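Local coordinates for titin (Homo sapiens, PDB 6H4L), which serves as a giant structural protein of the muscle sarcomere, this Ig-like domain, M4, belonging to its M-band segment, at residues 43-48 and 76-81. Residues are numbered along the deposited sequence; the frame is centred on the assembly and turned at random.
Sequences YHNGVE and SGTYRA
His44 lies flat against Tyr79 in an offset stack: the ring planes differ by 2° and the centroids are 4.3 Å apart. The overlap is partial, with His44 CD2 beneath Tyr79 CZ at 3.4 Å and the phenol OH over the centre of the imidazole. With CG anti to its backbone N (chi1 177°), the imidazole can also use its edge, where NE2 donates to Ser76 O at 2.9 Å. That oxygen lies in the ring plane, although NE2 itself stands above the carbonyl plane, so the bond and the stack together fix the rotation of the ring. This donor role requires a proton on NE2.

Asn45 continues the pairing past the end of its strand. Its N donates to Thr78 O (2.8 Å) while its OD1 accepts from Thr78 N (2.9 Å), the side-chain amide standing in for a backbone carbonyl. One water joins OD1 to Thr78 OG1; another ties Thr78 O to Gly46 N, within the type I' turn from His44 to Val47. Tyr43 and Arg80 form the adjoining antiparallel hydrogen-bonded pair, with bonds in both directions, and Tyr43 turns its ring edge to Arg80 O (CD2 to O 3.8 Å).

In this immunoglobulin I-set sandwich, the contact joins the hairpin of strands 39-44 and 47-48 to strand 77-85, which pairs with strand 88-98 along its other edge. Tyr79 points into the sandwich, where it meets Phe28 and Leu66 of the opposing sheet, and its hydroxyl bonds Asp75 O, as in the tyrosine corner of Ig-like domains.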
ATOM      1  N   TYR A  43       1.029  -0.102  -6.375  1.00 21.78           N
ATOM      2  CA  TYR A  43       1.578   0.611  -7.529  1.00 23.66           C
ATOM      3  C   TYR A  43       2.508   1.725  -7.085  1.00 26.77           C
ATOM      4  O   TYR A  43       2.310   2.334  -6.035  1.00 25.08           O
ATOM      5  CB  TYR A  43       0.440   1.216  -8.364  1.00 27.30           C
ATOM      6  CG  TYR A  43      -0.542   0.199  -8.879  1.00 24.59           C
ATOM      7  CD1 TYR A  43      -0.468  -0.273 -10.183  1.00 27.52           C
ATOM      8  CD2 TYR A  43      -1.555  -0.290  -8.056  1.00 24.25           C
ATOM      9  CE1 TYR A  43      -1.369  -1.216 -10.653  1.00 25.17           C
ATOM     10  CE2 TYR A  43      -2.455  -1.232  -8.520  1.00 26.81           C
ATOM     11  CZ  TYR A  43      -2.361  -1.685  -9.815  1.00 25.76           C
ATOM     12  OH  TYR A  43      -3.258  -2.622 -10.279  1.00 30.48           O
ATOM     13  N   HIS A  44       3.543   1.975  -7.889  1.00 25.47           N
ATOM     14  CA  HIS A  44       4.417   3.126  -7.700  1.00 31.31           C
ATOM     15  C   HIS A  44       4.357   3.982  -8.964  1.00 32.04           C
ATOM     16  O   HIS A  44       4.664   3.511 -10.063  1.00 34.33           O
ATOM     17  CB  HIS A  44       5.854   2.669  -7.434  1.00 30.22           C
ATOM     18  CG  HIS A  44       6.840   3.794  -7.300  1.00 32.05           C
ATOM     19  ND1 HIS A  44       8.164   3.665  -7.664  1.00 36.59           N
ATOM     20  CD2 HIS A  44       6.702   5.057  -6.829  1.00 31.40           C
ATOM     21  CE1 HIS A  44       8.796   4.803  -7.429  1.00 38.99           C
ATOM     22  NE2 HIS A  44       7.931   5.666  -6.931  1.00 35.38           N
ATOM     23  N   ASN A  45       3.930   5.232  -8.812  1.00 31.88           N
ATOM     24  CA  ASN A  45       3.638   6.087  -9.962  1.00 32.24           C
ATOM     25  C   ASN A  45       2.890   5.371 -11.098  1.00 32.88           C
ATOM     26  O   ASN A  45       3.231   5.513 -12.272  1.00 38.21           O
ATOM     27  CB  ASN A  45       4.924   6.738 -10.485  1.00 36.30           C
ATOM     28  CG  ASN A  45       5.558   7.666  -9.466  1.00 39.83           C
ATOM     29  OD1 ASN A  45       4.864   8.353  -8.718  1.00 41.28           O
ATOM     30  ND2 ASN A  45       6.884   7.690  -9.433  1.00 41.35           N
ATOM     31  N   GLY A  46       1.872   4.590 -10.738  1.00 33.44           N
ATOM     32  CA  GLY A  46       1.004   3.984 -11.732  1.00 35.15           C
ATOM     33  C   GLY A  46       1.451   2.631 -12.249  1.00 38.81           C
ATOM     34  O   GLY A  46       0.749   2.007 -13.048  1.00 37.24           O
ATOM     35  N   VAL A  47       2.610   2.169 -11.792  1.00 33.02           N
ATOM     36  CA  VAL A  47       3.169   0.912 -12.282  1.00 34.01           C
ATOM     37  C   VAL A  47       3.112  -0.138 -11.184  1.00 30.89           C
ATOM     38  O   VAL A  47       3.545   0.111 -10.060  1.00 30.93           O
ATOM     39  CB  VAL A  47       4.626   1.085 -12.722  1.00 37.79           C
ATOM     40  CG1 VAL A  47       5.167  -0.220 -13.288  1.00 39.70           C
ATOM     41  CG2 VAL A  47       4.735   2.192 -13.756  1.00 41.80           C
ATOM     42  N   GLU A  48       2.579  -1.313 -11.503  1.00 31.97           N
ATOM     43  CA  GLU A  48       2.408  -2.336 -10.479  1.00 31.11           C
ATOM     44  C   GLU A  48       3.744  -2.776  -9.890  1.00 28.58           C
ATOM     45  O   GLU A  48       4.716  -3.018 -10.618  1.00 30.20           O
ATOM     46  CB  GLU A  48       1.632  -3.546 -11.009  1.00 35.54           C
ATOM     47  CG  GLU A  48       1.341  -4.579  -9.922  1.00 37.37           C
ATOM     48  CD  GLU A  48       0.355  -5.646 -10.356  1.00 46.44           C
ATOM     49  OE1 GLU A  48      -0.063  -5.631 -11.531  1.00 43.45           O
ATOM     50  OE2 GLU A  48      -0.007  -6.495  -9.510  1.00 51.00           O
ATOM     51  N   SER A  76      10.950   7.964  -4.578  1.00 35.78           N
ATOM     52  CA  SER A  76       9.970   8.998  -4.276  1.00 38.60           C
ATOM     53  C   SER A  76       8.800   8.887  -5.238  1.00 36.54           C
ATOM     54  O   SER A  76       8.926   8.320  -6.323  1.00 38.72           O
ATOM     55  CB  SER A  76      10.601  10.388  -4.403  1.00 47.50           C
ATOM     56  OG  SER A  76      11.732  10.524  -3.563  1.00 43.72           O
ATOM     57  N   GLY A  77       7.657   9.434  -4.841  1.00 33.99           N
ATOM     58  CA  GLY A  77       6.520   9.491  -5.735  1.00 36.49           C
ATOM     59  C   GLY A  77       5.262   8.984  -5.077  1.00 33.98           C
ATOM     60  O   GLY A  77       5.168   8.928  -3.845  1.00 36.30           O
ATOM     61  N   THR A  78       4.297   8.593  -5.903  1.00 30.11           N
ATOM     62  CA  THR A  78       2.992   8.165  -5.420  1.00 28.15           C
ATOM     63  C   THR A  78       2.921   6.655  -5.283  1.00 32.62           C
ATOM     64  O   THR A  78       3.213   5.926  -6.233  1.00 29.41           O
ATOM     65  CB  THR A  78       1.881   8.632  -6.384  1.00 30.24           C
ATOM     66  OG1 THR A  78       1.943  10.060  -6.525  1.00 36.51           O
ATOM     67  CG2 THR A  78       0.507   8.219  -5.874  1.00 30.09           C
ATOM     68  N   TYR A  79       2.522   6.188  -4.098  1.00 26.11           N
ATOM     69  CA  TYR A  79       2.292   4.769  -3.873  1.00 22.03           C
ATOM     70  C   TYR A  79       0.815   4.576  -3.670  1.00 20.81           C
ATOM     71  O   TYR A  79       0.195   5.327  -2.919  1.00 27.76           O
ATOM     72  CB  TYR A  79       3.082   4.261  -2.664  1.00 23.21           C
ATOM     73  CG  TYR A  79       4.558   4.162  -2.980  1.00 25.44           C
ATOM     74  CD1 TYR A  79       5.105   2.983  -3.475  1.00 22.32           C
ATOM     75  CD2 TYR A  79       5.386   5.258  -2.818  1.00 25.18           C
ATOM     76  CE1 TYR A  79       6.457   2.898  -3.795  1.00 26.50           C
ATOM     77  CE2 TYR A  79       6.744   5.182  -3.136  1.00 28.04           C
ATOM     78  CZ  TYR A  79       7.261   3.996  -3.615  1.00 29.25           C
ATOM     79  OH  TYR A  79       8.600   3.902  -3.932  1.00 32.47           O
ATOM     80  N   ARG A  80       0.261   3.580  -4.356  1.00 19.98           N
ATOM     81  CA  ARG A  80      -1.174   3.327  -4.293  1.00 21.74           C
ATOM     82  C   ARG A  80      -1.463   1.862  -3.985  1.00 23.81           C
ATOM     83  O   ARG A  80      -0.832   0.966  -4.554  1.00 22.03           O
ATOM     84  CB  ARG A  80      -1.819   3.715  -5.634  1.00 21.19           C
ATOM     85  CG  ARG A  80      -3.298   3.339  -5.742  1.00 20.77           C
ATOM     86  CD  ARG A  80      -3.862   3.641  -7.124  1.00 23.26           C
ATOM     87  NE  ARG A  80      -3.873   5.065  -7.444  1.00 27.47           N
ATOM     88  CZ  ARG A  80      -4.909   5.869  -7.225  1.00 28.12           C
ATOM     89  NH1 ARG A  80      -6.010   5.395  -6.650  1.00 26.99           N
ATOM     90  NH2 ARG A  80      -4.842   7.150  -7.570  1.00 34.65           N
ATOM     91  N   ALA A  81      -2.429   1.623  -3.094  1.00 17.85           N
ATOM     92  CA  ALA A  81      -2.952   0.285  -2.858  1.00 19.51           C
ATOM     93  C   ALA A  81      -4.331   0.214  -3.481  1.00 19.64           C
ATOM     94  O   ALA A  81      -5.103   1.165  -3.366  1.00 20.63           O
ATOM     95  CB  ALA A  81      -3.045  -0.011  -1.363  1.00 17.74           C
TER
HETATM   96  O   HOH W   1       2.569  10.051  -9.493  1.00 47.67           O
HETATM   97  O   HOH W   2       0.979   4.720  -7.890  1.00 30.81           O